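Local coordinates for uncharacterized protein ycf41 (Synechococcus elongatus PCC 6301, PDB 3KOJ) that probably binds single-stranded DNA through an OB-fold domain of the single-strand binding protein family, at residues Ala18-Pro24 and Glu38-Phe43; Leu55-Trp60 and Thr99-Val103; Asp75-Leu79 and Thr104-His108; Thr34-Met39 and Gly61-Leu67. The protein carries 1 engineered substitution. All coordinates share one frame. Residues are numbered along the deposited sequence.

Overall arrangement
The four contacts belong to one small OB barrel. Contact 2 is buried, lies nearest the centre of the chain and joins two parallel strands. Contacts 1 and 3 are antiparallel pairings further out, linked by backbone hydrogen bonds such as Ala-18 O to Val-77 N. Contact 3 is mostly buried, partly by other subunits. Contact 4 differs in kind: it lays a helix on a strand with a single hydrogen bond. Contacts 1 and 4 share Glu-38 and Met-39 on strand 35-43. Inside the barrel, Leu-79 of contact 3 packs on Val-57 and Leu-101 of contact 2. The Lys-56 to Glu-100 salt bridge lies on the other face of contact 2. Waters bridge contacts 1 to 3.

Contact 1 of 4, residues Ala18-Pro24 and Glu38-Phe43; sequences ATVVEAP and EMVVQF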
loop_
_atom_site.group_PDB
_atom_site.type_symbol
_atom_site.label_atom_id
_atom_site.label_comp_id
_atom_site.label_asym_id
_atom_site.label_seq_id
_atom_site.Cartn_x
_atom_site.Cartn_y
_atom_site.Cartn_z
ATOM N N ALA B 18 -3.377 12.926 -4.798
ATOM C CA ALA B 18 -4.193 13.572 -5.823
ATOM C C ALA B 18 -4.572 15.001 -5.470
ATOM O O ALA B 18 -4.371 15.454 -4.338
ATOM C CB ALA B 18 -5.463 12.746 -6.064
ATOM N N THR B 19 -5.136 15.694 -6.454
ATOM C CA THR B 19 -5.565 17.080 -6.315
ATOM C C THR B 19 -7.094 17.162 -6.349
ATOM O O THR B 19 -7.740 16.560 -7.208
ATOM C CB THR B 19 -5.000 17.940 -7.473
ATOM O OG1 THR B 19 -3.570 17.824 -7.495
ATOM C CG2 THR B 19 -5.385 19.409 -7.296
ATOM N N VAL B 20 -7.671 17.906 -5.415
ATOM C CA VAL B 20 -9.125 18.066 -5.363
ATOM C C VAL B 20 -9.566 18.951 -6.538
ATOM O O VAL B 20 -9.127 20.095 -6.653
ATOM C CB VAL B 20 -9.547 18.733 -4.026
ATOM C CG1 VAL B 20 -11.061 18.919 -3.970
ATOM C CG2 VAL B 20 -9.069 17.879 -2.854
ATOM N N VAL B 21 -10.418 18.422 -7.416
ATOM C CA VAL B 21 -10.883 19.203 -8.565
ATOM C C VAL B 21 -12.388 19.452 -8.566
ATOM O O VAL B 21 -12.911 20.157 -9.426
ATOM C CB VAL B 21 -10.452 18.562 -9.892
ATOM C CG1 VAL B 21 -8.928 18.510 -9.953
ATOM C CG2 VAL B 21 -11.051 17.175 -10.027
ATOM N N GLU B 22 -13.087 18.842 -7.616
ATOM C CA GLU B 22 -14.511 19.100 -7.450
ATOM C C GLU B 22 -14.714 19.089 -5.949
ATOM O O GLU B 22 -14.469 18.079 -5.276
ATOM C CB GLU B 22 -15.410 18.060 -8.125
ATOM C CG GLU B 22 -16.862 18.558 -8.170
ATOM C CD GLU B 22 -17.744 17.830 -9.173
ATOM O OE1 GLU B 22 -17.289 17.579 -10.309
ATOM O OE2 GLU B 22 -18.907 17.526 -8.829
ATOM N N ALA B 23 -15.128 20.237 -5.429
ATOM C CA ALA B 23 -15.335 20.407 -4.000
ATOM C C ALA B 23 -16.296 19.388 -3.408
ATOM O O ALA B 23 -17.290 19.008 -4.028
ATOM C CB ALA B 23 -15.831 21.826 -3.711
ATOM N N PRO B 24 -15.998 18.924 -2.192
ATOM C CA PRO B 24 -16.831 17.947 -1.496
ATOM C C PRO B 24 -18.244 18.463 -1.242
ATOM O O PRO B 24 -18.440 19.630 -0.895
ATOM C CB PRO B 24 -16.059 17.694 -0.195
ATOM C CG PRO B 24 -15.243 18.936 -0.017
ATOM C CD PRO B 24 -14.786 19.225 -1.413
ATOM N N GLU B 38 -18.860 13.458 -1.020
ATOM C CA GLU B 38 -18.288 13.002 -2.274
ATOM C C GLU B 38 -17.613 14.164 -2.983
ATOM O O GLU B 38 -18.083 15.305 -2.937
ATOM C CB GLU B 38 -19.353 12.344 -3.163
ATOM C CG GLU B 38 -20.058 13.230 -4.162
ATOM C CD GLU B 38 -20.943 12.417 -5.097
ATOM O OE1 GLU B 38 -21.787 11.644 -4.589
ATOM O OE2 GLU B 38 -20.796 12.544 -6.334
HETATM N N MSE B 39 -16.483 13.872 -3.609
HETATM C CA MSE B 39 -15.732 14.886 -4.329
HETATM C C MSE B 39 -15.029 14.194 -5.477
HETATM O O MSE B 39 -15.180 12.991 -5.664
HETATM C CB MSE B 39 -14.708 15.555 -3.395
HETATM C CG MSE B 39 -13.643 14.627 -2.830
HETATM SE SE MSE B 39 -12.424 15.554 -1.607
HETATM C CE MSE B 39 -10.962 14.275 -1.629
ATOM N N VAL B 40 -14.275 14.954 -6.257
ATOM C CA VAL B 40 -13.543 14.374 -7.371
ATOM C C VAL B 40 -12.097 14.823 -7.273
ATOM O O VAL B 40 -11.823 15.970 -6.930
ATOM C CB VAL B 40 -14.120 14.827 -8.733
ATOM C CG1 VAL B 40 -13.298 14.231 -9.874
ATOM C CG2 VAL B 40 -15.582 14.392 -8.850
ATOM N N VAL B 41 -11.173 13.912 -7.557
ATOM C CA VAL B 41 -9.761 14.255 -7.516
ATOM C C VAL B 41 -9.119 13.900 -8.847
ATOM O O VAL B 41 -9.669 13.121 -9.628
ATOM C CB VAL B 41 -9.009 13.511 -6.386
ATOM C CG1 VAL B 41 -9.642 13.837 -5.043
ATOM C CG2 VAL B 41 -9.009 11.995 -6.647
ATOM N N GLN B 42 -7.960 14.493 -9.103
ATOM C CA GLN B 42 -7.224 14.226 -10.326
ATOM C C GLN B 42 -5.792 13.842 -9.977
ATOM O O GLN B 42 -5.177 14.429 -9.084
ATOM C CB GLN B 42 -7.219 15.464 -11.230
ATOM C CG GLN B 42 -6.437 15.271 -12.525
ATOM C CD GLN B 42 -6.471 16.500 -13.416
ATOM O OE1 GLN B 42 -7.509 16.840 -13.991
ATOM N NE2 GLN B 42 -5.333 17.177 -13.529
ATOM N N PHE B 43 -5.272 12.835 -10.664
ATOM C CA PHE B 43 -3.902 12.404 -10.428
ATOM C C PHE B 43 -3.242 12.083 -11.759
ATOM O O PHE B 43 -3.920 11.760 -12.738
ATOM C CB PHE B 43 -3.851 11.216 -9.452
ATOM C CG PHE B 43 -4.767 10.077 -9.800
ATOM C CD1 PHE B 43 -4.280 8.948 -10.446
ATOM C CD2 PHE B 43 -6.106 10.107 -9.425
ATOM C CE1 PHE B 43 -5.107 7.861 -10.704
ATOM C CE2 PHE B 43 -6.945 9.025 -9.678
ATOM C CZ PHE B 43 -6.446 7.900 -10.320
HETATM O O HOH W 1 -2.332 15.594 -8.558
HETATM O O HOH W 2 -18.738 16.637 -5.451
#
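This is the beta hairpin formed by the first two strands of the OB barrel, and it carries a classic beta bulge. Thr-19 and Gln-42 form a hydrogen-bonded antiparallel pair: Thr-19 N to Gln-42 O is 2.9 Å and Gln-42 N to Thr-19 O is 2.8 Å. Val-20 and Val-41 follow as a non-hydrogen-bonded pair. Then the register slips by one. Val-21 N and Glu-22 N both bond to Val-40 O, at 2.9 and 3.2 Å. Val-40 N returns to Glu-22 O at 3.3 Å. The first strand turns a corner here, consistent with the strong curl of a small barrel. Val-21 CG2 packs on Val-40 CG1 at 3.7 Å. On the buried face, Val-20 CG2 is 4.3 Å from CE of Met-39, a selenomethionine. Beyond the corner, Pro-24 CA makes a CA-H...O contact with Glu-38 O at 3.3 Å. Water 1 bridges Thr-19 OG1 and Gln-42 O. The Gln-42 amide bonds through OE1 to Arg-54. Strand 76-84 pairs with the other edge of 18-21, through Ala-18 and Val-77. Strand 53-60 lies along the other edge of 38-43, where Met-39 pairs with Val-57.

Contact 2 of 4, residues Leu55-Trp60 and Thr99-Val103; sequences LKVVGW and TELTV
Strands 55-60 and 100-103 run parallel, with axes 4.7 Å apart at closest and inclined by 25°. Val-57 sits beside Leu-101 (CA-CA 4.8 Å), Val-58 beside Thr-102 (4.9 Å). Three backbone hydrogen bonds follow: Leu-101 N to Lys-56 O at 3.0 Å, Val-58 N to Leu-101 O at 2.9 Å, and Val-103 N to Val-58 O at 2.8 Å. On the buried face, Leu-55 (t, p) slots CD2 against Leu-101 CB at 4.0 Å, and its CD1 meets Thr-99 CG2 at 3.7 Å. Val-57 and Val-103, both t, fill the same face, and Gly-59, with no side chain, leaves room beside Val-103. On the opposite face, Lys-56 (all t) salt-bridges Glu-100 (chi1 p), NZ to OE2 3.6 Å. Val-58 (t) sits beside it, CG2 3.8 Å from Glu-100 OE1. Arg-84 also holds Glu-100. Trp-60 CD1 rests 4.0 Å from Thr-102 CG2; water 4 joins Trp-60 N to Val-103 O. Such parallel pairing of the third strand with the fifth characteristically closes the OB-fold barrel.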
loop_
_atom_site.group_PDB
_atom_site.type_symbol
_atom_site.label_atom_id
_atom_site.label_comp_id
_atom_site.label_asym_id
_atom_site.label_seq_id
_atom_site.Cartn_x
_atom_site.Cartn_y
_atom_site.Cartn_z
ATOM N N LEU B 55 -11.071 10.788 -10.560
ATOM C CA LEU B 55 -11.735 9.746 -9.807
ATOM C C LEU B 55 -12.709 10.259 -8.761
ATOM O O LEU B 55 -12.410 11.196 -8.019
ATOM C CB LEU B 55 -10.655 8.893 -9.140
ATOM C CG LEU B 55 -11.014 7.738 -8.212
ATOM C CD1 LEU B 55 -11.753 6.652 -8.987
ATOM C CD2 LEU B 55 -9.728 7.193 -7.599
ATOM N N LYS B 56 -13.879 9.637 -8.711
ATOM C CA LYS B 56 -14.880 10.014 -7.728
ATOM C C LYS B 56 -14.410 9.433 -6.399
ATOM O O LYS B 56 -14.005 8.276 -6.326
ATOM C CB LYS B 56 -16.242 9.432 -8.095
ATOM C CG LYS B 56 -17.325 9.720 -7.064
ATOM C CD LYS B 56 -18.658 9.128 -7.488
ATOM C CE LYS B 56 -19.725 9.325 -6.422
ATOM N NZ LYS B 56 -21.031 8.739 -6.842
ATOM N N VAL B 57 -14.466 10.246 -5.354
ATOM C CA VAL B 57 -14.036 9.828 -4.026
ATOM C C VAL B 57 -15.200 10.008 -3.060
ATOM O O VAL B 57 -15.848 11.050 -3.054
ATOM C CB VAL B 57 -12.829 10.679 -3.578
ATOM C CG1 VAL B 57 -12.471 10.385 -2.141
ATOM C CG2 VAL B 57 -11.645 10.398 -4.493
ATOM N N VAL B 58 -15.468 8.988 -2.252
ATOM C CA VAL B 58 -16.575 9.044 -1.304
ATOM C C VAL B 58 -16.153 8.650 0.108
ATOM O O VAL B 58 -15.463 7.652 0.304
ATOM C CB VAL B 58 -17.721 8.109 -1.744
ATOM C CG1 VAL B 58 -18.905 8.247 -0.791
ATOM C CG2 VAL B 58 -18.130 8.432 -3.181
ATOM N N GLY B 59 -16.581 9.444 1.084
ATOM C CA GLY B 59 -16.260 9.163 2.472
ATOM C C GLY B 59 -17.525 9.072 3.308
ATOM O O GLY B 59 -18.470 9.838 3.097
ATOM N N TRP B 60 -17.552 8.140 4.254
ATOM C CA TRP B 60 -18.720 7.967 5.112
ATOM C C TRP B 60 -18.387 8.241 6.573
ATOM O O TRP B 60 -17.262 8.017 7.019
ATOM C CB TRP B 60 -19.273 6.545 4.989
ATOM C CG TRP B 60 -19.672 6.147 3.607
ATOM C CD1 TRP B 60 -18.843 5.917 2.545
ATOM C CD2 TRP B 60 -21.007 5.929 3.130
ATOM N NE1 TRP B 60 -19.579 5.567 1.438
ATOM C CE2 TRP B 60 -20.906 5.566 1.769
ATOM C CE3 TRP B 60 -22.273 6.001 3.722
ATOM C CZ2 TRP B 60 -22.034 5.281 0.986
ATOM C CZ3 TRP B 60 -23.392 5.718 2.943
ATOM C CH2 TRP B 60 -23.262 5.359 1.589
ATOM N N THR B 99 -16.414 4.010 -11.428
ATOM C CA THR B 99 -15.345 3.704 -10.487
ATOM C C THR B 99 -15.297 4.753 -9.385
ATOM O O THR B 99 -15.632 5.917 -9.602
ATOM C CB THR B 99 -13.972 3.697 -11.187
ATOM O OG1 THR B 99 -13.967 2.706 -12.222
ATOM C CG2 THR B 99 -12.860 3.389 -10.192
ATOM N N GLU B 100 -14.890 4.338 -8.194
ATOM C CA GLU B 100 -14.771 5.285 -7.105
ATOM C C GLU B 100 -13.932 4.711 -5.979
ATOM O O GLU B 100 -13.794 3.496 -5.838
ATOM C CB GLU B 100 -16.158 5.718 -6.600
ATOM C CG GLU B 100 -16.878 4.761 -5.678
ATOM C CD GLU B 100 -18.288 5.241 -5.355
ATOM O OE1 GLU B 100 -18.814 4.878 -4.284
ATOM O OE2 GLU B 100 -18.876 5.974 -6.181
ATOM N N LEU B 101 -13.340 5.608 -5.207
ATOM C CA LEU B 101 -12.508 5.227 -4.080
ATOM C C LEU B 101 -13.295 5.537 -2.821
ATOM O O LEU B 101 -13.667 6.689 -2.584
ATOM C CB LEU B 101 -11.210 6.041 -4.077
ATOM C CG LEU B 101 -10.218 5.751 -2.943
ATOM C CD1 LEU B 101 -9.582 4.384 -3.155
ATOM C CD2 LEU B 101 -9.148 6.833 -2.905
ATOM N N THR B 102 -13.581 4.509 -2.030
ATOM C CA THR B 102 -14.293 4.713 -0.778
ATOM C C THR B 102 -13.180 4.948 0.236
ATOM O O THR B 102 -12.463 4.026 0.622
ATOM C CB THR B 102 -15.114 3.482 -0.398
ATOM O OG1 THR B 102 -15.985 3.147 -1.486
ATOM C CG2 THR B 102 -15.950 3.773 0.838
ATOM N N VAL B 103 -13.038 6.201 0.643
ATOM C CA VAL B 103 -11.981 6.610 1.555
ATOM C C VAL B 103 -12.102 6.199 3.013
ATOM O O VAL B 103 -13.174 6.274 3.608
ATOM C CB VAL B 103 -11.813 8.146 1.492
ATOM C CG1 VAL B 103 -10.798 8.617 2.527
ATOM C CG2 VAL B 103 -11.365 8.541 0.106
HETATM O O HOH W 3 -14.735 8.074 -10.981
HETATM O O HOH W 4 -15.782 5.953 4.274
#

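Contact 3 of 4, residues Asp75-Leu79 and Thr104-His108; sequences DEVVL and TRVHH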
loop_
_atom_site.group_PDB
_atom_site.type_symbol
_atom_site.label_atom_id
_atom_site.label_comp_id
_atom_site.label_asym_id
_atom_site.label_seq_id
_atom_site.Cartn_x
_atom_site.Cartn_y
_atom_site.Cartn_z
ATOM N N ASP B 75 -6.334 21.538 -3.526
ATOM C CA ASP B 75 -5.567 21.004 -2.397
ATOM C C ASP B 75 -4.963 19.678 -2.844
ATOM O O ASP B 75 -5.630 18.894 -3.518
ATOM C CB ASP B 75 -6.467 20.714 -1.187
ATOM C CG ASP B 75 -6.792 21.954 -0.382
ATOM O OD1 ASP B 75 -6.175 23.009 -0.634
ATOM O OD2 ASP B 75 -7.660 21.865 0.511
ATOM N N GLU B 76 -3.710 19.422 -2.480
ATOM C CA GLU B 76 -3.077 18.152 -2.833
ATOM C C GLU B 76 -3.164 17.285 -1.579
ATOM O O GLU B 76 -2.688 17.672 -0.513
ATOM C CB GLU B 76 -1.610 18.345 -3.235
ATOM C CG GLU B 76 -0.874 17.020 -3.458
ATOM C CD GLU B 76 -0.584 16.720 -4.920
ATOM O OE1 GLU B 76 0.526 17.056 -5.386
ATOM O OE2 GLU B 76 -1.463 16.151 -5.605
ATOM N N VAL B 77 -3.776 16.115 -1.709
ATOM C CA VAL B 77 -3.957 15.233 -0.566
ATOM C C VAL B 77 -3.492 13.813 -0.855
ATOM O O VAL B 77 -3.132 13.479 -1.988
ATOM C CB VAL B 77 -5.456 15.154 -0.177
ATOM C CG1 VAL B 77 -5.973 16.536 0.193
ATOM C CG2 VAL B 77 -6.279 14.593 -1.356
ATOM N N VAL B 78 -3.460 12.998 0.193
ATOM C CA VAL B 78 -3.148 11.582 0.043
ATOM C C VAL B 78 -4.391 10.901 0.590
ATOM O O VAL B 78 -4.834 11.202 1.701
ATOM C CB VAL B 78 -1.950 11.104 0.882
ATOM C CG1 VAL B 78 -1.829 9.577 0.753
ATOM C CG2 VAL B 78 -0.670 11.756 0.394
ATOM N N LEU B 79 -4.959 9.995 -0.192
ATOM C CA LEU B 79 -6.159 9.290 0.231
ATOM C C LEU B 79 -5.873 7.803 0.372
ATOM O O LEU B 79 -5.119 7.239 -0.417
ATOM C CB LEU B 79 -7.268 9.483 -0.816
ATOM C CG LEU B 79 -7.647 10.930 -1.136
ATOM C CD1 LEU B 79 -8.382 10.986 -2.472
ATOM C CD2 LEU B 79 -8.500 11.501 -0.009
ATOM N N THR B 104 -10.976 5.773 3.581
ATOM C CA THR B 104 -10.908 5.383 4.985
ATOM C C THR B 104 -10.207 6.508 5.746
ATOM O O THR B 104 -10.627 6.899 6.834
ATOM C CB THR B 104 -10.074 4.096 5.181
ATOM O OG1 THR B 104 -10.605 3.045 4.366
ATOM C CG2 THR B 104 -10.102 3.665 6.638
ATOM N N ARG B 105 -9.131 7.026 5.156
ATOM C CA ARG B 105 -8.346 8.090 5.768
ATOM C C ARG B 105 -7.819 9.055 4.720
ATOM O O ARG B 105 -7.648 8.689 3.561
ATOM C CB ARG B 105 -7.147 7.500 6.520
ATOM C CG ARG B 105 -7.517 6.521 7.612
ATOM C CD ARG B 105 -6.279 5.935 8.280
ATOM N NE ARG B 105 -6.655 4.993 9.328
ATOM C CZ ARG B 105 -6.884 3.700 9.134
ATOM N NH1 ARG B 105 -6.766 3.169 7.921
ATOM N NH2 ARG B 105 -7.248 2.938 10.156
ATOM N N VAL B 106 -7.539 10.282 5.148
ATOM C CA VAL B 106 -7.007 11.308 4.263
ATOM C C VAL B 106 -5.929 12.114 4.981
ATOM O O VAL B 106 -6.043 12.397 6.175
ATOM C CB VAL B 106 -8.129 12.276 3.782
ATOM C CG1 VAL B 106 -8.923 12.791 4.977
ATOM C CG2 VAL B 106 -7.524 13.449 3.009
ATOM N N HIS B 107 -4.865 12.448 4.259
ATOM C CA HIS B 107 -3.797 13.267 4.819
ATOM C C HIS B 107 -3.867 14.593 4.070
ATOM O O HIS B 107 -3.673 14.632 2.852
ATOM C CB HIS B 107 -2.425 12.641 4.589
ATOM C CG HIS B 107 -1.293 13.502 5.062
ATOM N ND1 HIS B 107 -0.883 13.540 6.378
ATOM C CD2 HIS B 107 -0.504 14.380 4.399
ATOM C CE1 HIS B 107 0.111 14.400 6.504
ATOM N NE2 HIS B 107 0.360 14.926 5.317
ATOM N N HIS B 108 -4.139 15.670 4.799
ATOM C CA HIS B 108 -4.262 16.997 4.204
ATOM C C HIS B 108 -2.924 17.730 4.156
ATOM O O HIS B 108 -2.055 17.429 4.999
ATOM C CB HIS B 108 -5.252 17.826 5.018
ATOM C CG HIS B 108 -6.549 17.127 5.284
ATOM N ND1 HIS B 108 -7.582 17.099 4.371
ATOM C CD2 HIS B 108 -6.974 16.418 6.358
ATOM C CE1 HIS B 108 -8.589 16.403 4.873
ATOM N NE2 HIS B 108 -8.246 15.981 6.076
ATOM O OXT HIS B 108 -2.772 18.619 3.294
HETATM O O HOH W 5 -7.005 19.069 2.307
HETATM O O HOH W 6 -4.136 19.749 1.592
HETATM O O HOH W 7 -1.038 19.366 0.427
#
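The fourth strand of the OB barrel pairs here with the chain's C-terminal strand. The pairing is antiparallel, with axes 4.8 Å apart at closest. Val-78 and His-107 are the hydrogen-bonded pair: Val-78 N to His-107 O is 3.1 Å and His-107 N to Val-78 O is 2.8 Å. Leu-79 and Val-106 form the next, non-hydrogen-bonded pair. Where the last strand turns a corner, Thr-104 and Arg-105 both face Glu-80 in a classic bulge, and Arg-105 (m at chi1, t at chi2 and chi3) forms a salt bridge with Glu-80.

The side chains divide between the two faces. Val-78 and His-107, both with chi1 t, share one face, their CB atoms 4.0 Å apart. Two side chains reach other subunits: His-107 ND1 bonds to Gln-17 of the third subunit, where the ring also meets His-107 with planes at about 80°, and Arg-105 NE hydrogen-bonds to the backbone O of His-8, a tag residue of the fourth subunit. His-108, chi1 m, turns its CB away from strand 76-79; its NE2 bonds to Glu-66 of the helix, while ND1 lies 2.9 Å from water 5. On the inner face, Val-106 adopts the p rotamer and Leu-79 adopts m, t. That puts Val-106 CG2 4.2 Å from Val-77 CB and 3.7 Å from Leu-79 CD2.

Contact 4 of 4, residues Thr34-Met39 and Gly61-Leu67; sequences TPVAEM and GAVAQEL
A strand, 35-39, lies against the first turns of a helix, 62-67. Their axes come within 6.6 Å and run at 46° to each other. Thr-34 has its CG2 3.8 Å from Gly-61 N. Its hydroxyl turns to Asp-31. Pro-35 follows, with its CB directed at the helix. Its O accepts the only hydrogen bond between the segments, from Gly-61 N at 2.8 Å. Gly-61 is the N-cap, with positive phi (67°), a conformation glycine adopts easily, and its O receives Ala-64 N at 2.9 Å. Pro-35 CB is also 4.2 Å from Ala-64 CB, and Pro-35 CG lies 3.9 Å from Gln-65 NE2. Val-36 (p) points away and packs on Val-58 and Trp-60. Ala-37 turns back: its CB sits 3.8 Å from Ala-64 CB and 4.3 Å from Leu-67 CB. The CA atoms of Ala-37 and Ala-64 are 4.7 Å apart. Glu-38 points away again. Met-39, a selenomethionine (p, t, t), brings CE to 4.1 Å from CD2 of Leu-67 (m, t). In the OB fold this helix covers one end of the barrel. Apart from the one hydrogen bond at the helix start, the contact is apolar, and small alanines let the two backbones come close.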
loop_
_atom_site.group_PDB
_atom_site.type_symbol
_atom_site.label_atom_id
_atom_site.label_comp_id
_atom_site.label_asym_id
_atom_site.label_seq_id
_atom_site.Cartn_x
_atom_site.Cartn_y
_atom_site.Cartn_z
ATOM N N THR B 34 -26.034 8.996 8.969
ATOM C CA THR B 34 -24.648 8.840 8.538
ATOM C C THR B 34 -24.281 9.829 7.437
ATOM O O THR B 34 -24.823 9.780 6.331
ATOM C CB THR B 34 -24.368 7.415 8.023
ATOM O OG1 THR B 34 -24.664 6.463 9.053
ATOM C CG2 THR B 34 -22.904 7.278 7.633
ATOM N N PRO B 35 -23.344 10.742 7.728
ATOM C CA PRO B 35 -22.905 11.745 6.757
ATOM C C PRO B 35 -22.125 11.081 5.630
ATOM O O PRO B 35 -21.378 10.135 5.863
ATOM C CB PRO B 35 -21.993 12.659 7.579
ATOM C CG PRO B 35 -22.364 12.374 9.011
ATOM C CD PRO B 35 -22.623 10.903 9.000
ATOM N N VAL B 36 -22.304 11.568 4.411
ATOM C CA VAL B 36 -21.558 11.030 3.284
ATOM C C VAL B 36 -21.113 12.193 2.410
ATOM O O VAL B 36 -21.916 13.035 2.002
ATOM C CB VAL B 36 -22.382 9.994 2.476
ATOM C CG1 VAL B 36 -23.731 10.549 2.135
ATOM C CG2 VAL B 36 -21.624 9.589 1.213
ATOM N N ALA B 37 -19.811 12.250 2.162
ATOM C CA ALA B 37 -19.230 13.319 1.368
ATOM C C ALA B 37 -18.641 12.761 0.088
ATOM O O ALA B 37 -18.004 11.706 0.099
ATOM C CB ALA B 37 -18.144 14.019 2.170
ATOM N N GLU B 38 -18.860 13.458 -1.020
ATOM C CA GLU B 38 -18.288 13.002 -2.274
ATOM C C GLU B 38 -17.613 14.164 -2.983
ATOM O O GLU B 38 -18.083 15.305 -2.937
ATOM C CB GLU B 38 -19.353 12.344 -3.163
ATOM C CG GLU B 38 -20.058 13.230 -4.162
ATOM C CD GLU B 38 -20.943 12.417 -5.097
ATOM O OE1 GLU B 38 -21.787 11.644 -4.589
ATOM O OE2 GLU B 38 -20.796 12.544 -6.334
HETATM N N MSE B 39 -16.483 13.872 -3.609
HETATM C CA MSE B 39 -15.732 14.886 -4.329
HETATM C C MSE B 39 -15.029 14.194 -5.477
HETATM O O MSE B 39 -15.180 12.991 -5.664
HETATM C CB MSE B 39 -14.708 15.555 -3.395
HETATM C CG MSE B 39 -13.643 14.627 -2.830
HETATM SE SE MSE B 39 -12.424 15.554 -1.607
HETATM C CE MSE B 39 -10.962 14.275 -1.629
ATOM N N GLY B 61 -19.375 8.733 7.312
ATOM C CA GLY B 61 -19.180 9.005 8.725
ATOM C C GLY B 61 -18.216 10.125 9.052
ATOM O O GLY B 61 -18.234 11.180 8.420
ATOM N N ALA B 62 -17.366 9.888 10.047
ATOM C CA ALA B 62 -16.398 10.881 10.489
ATOM C C ALA B 62 -15.492 11.383 9.372
ATOM O O ALA B 62 -15.178 12.574 9.309
ATOM C CB ALA B 62 -15.553 10.313 11.622
ATOM N N VAL B 63 -15.069 10.487 8.486
ATOM C CA VAL B 63 -14.185 10.908 7.406
ATOM C C VAL B 63 -14.912 11.826 6.425
ATOM O O VAL B 63 -14.285 12.662 5.774
ATOM C CB VAL B 63 -13.571 9.690 6.666
ATOM C CG1 VAL B 63 -14.570 9.093 5.699
ATOM C CG2 VAL B 63 -12.292 10.114 5.954
ATOM N N ALA B 64 -16.232 11.687 6.333
ATOM C CA ALA B 64 -17.022 12.539 5.445
ATOM C C ALA B 64 -16.956 13.985 5.945
ATOM O O ALA B 64 -16.776 14.921 5.165
ATOM C CB ALA B 64 -18.474 12.068 5.409
ATOM N N GLN B 65 -17.094 14.161 7.256
ATOM C CA GLN B 65 -17.053 15.498 7.844
ATOM C C GLN B 65 -15.664 16.122 7.687
ATOM O O GLN B 65 -15.533 17.331 7.493
ATOM C CB GLN B 65 -17.444 15.421 9.322
ATOM C CG GLN B 65 -18.795 14.745 9.543
ATOM C CD GLN B 65 -19.164 14.613 11.008
ATOM O OE1 GLN B 65 -18.319 14.298 11.846
ATOM N NE2 GLN B 65 -20.436 14.835 11.321
ATOM N N GLU B 66 -14.635 15.287 7.759
ATOM C CA GLU B 66 -13.255 15.739 7.618
ATOM C C GLU B 66 -12.981 16.216 6.186
ATOM O O GLU B 66 -12.306 17.228 5.978
ATOM C CB GLU B 66 -12.304 14.598 7.992
ATOM C CG GLU B 66 -10.831 14.931 7.870
ATOM C CD GLU B 66 -9.946 13.798 8.347
ATOM O OE1 GLU B 66 -10.490 12.750 8.759
ATOM O OE2 GLU B 66 -8.707 13.952 8.310
ATOM N N LEU B 67 -13.510 15.493 5.204
ATOM C CA LEU B 67 -13.325 15.865 3.803
ATOM C C LEU B 67 -13.949 17.229 3.518
ATOM O O LEU B 67 -13.299 18.123 2.977
ATOM C CB LEU B 67 -13.956 14.812 2.879
ATOM C CG LEU B 67 -13.280 13.438 2.826
ATOM C CD1 LEU B 67 -14.083 12.499 1.924
ATOM C CD2 LEU B 67 -11.852 13.594 2.309
#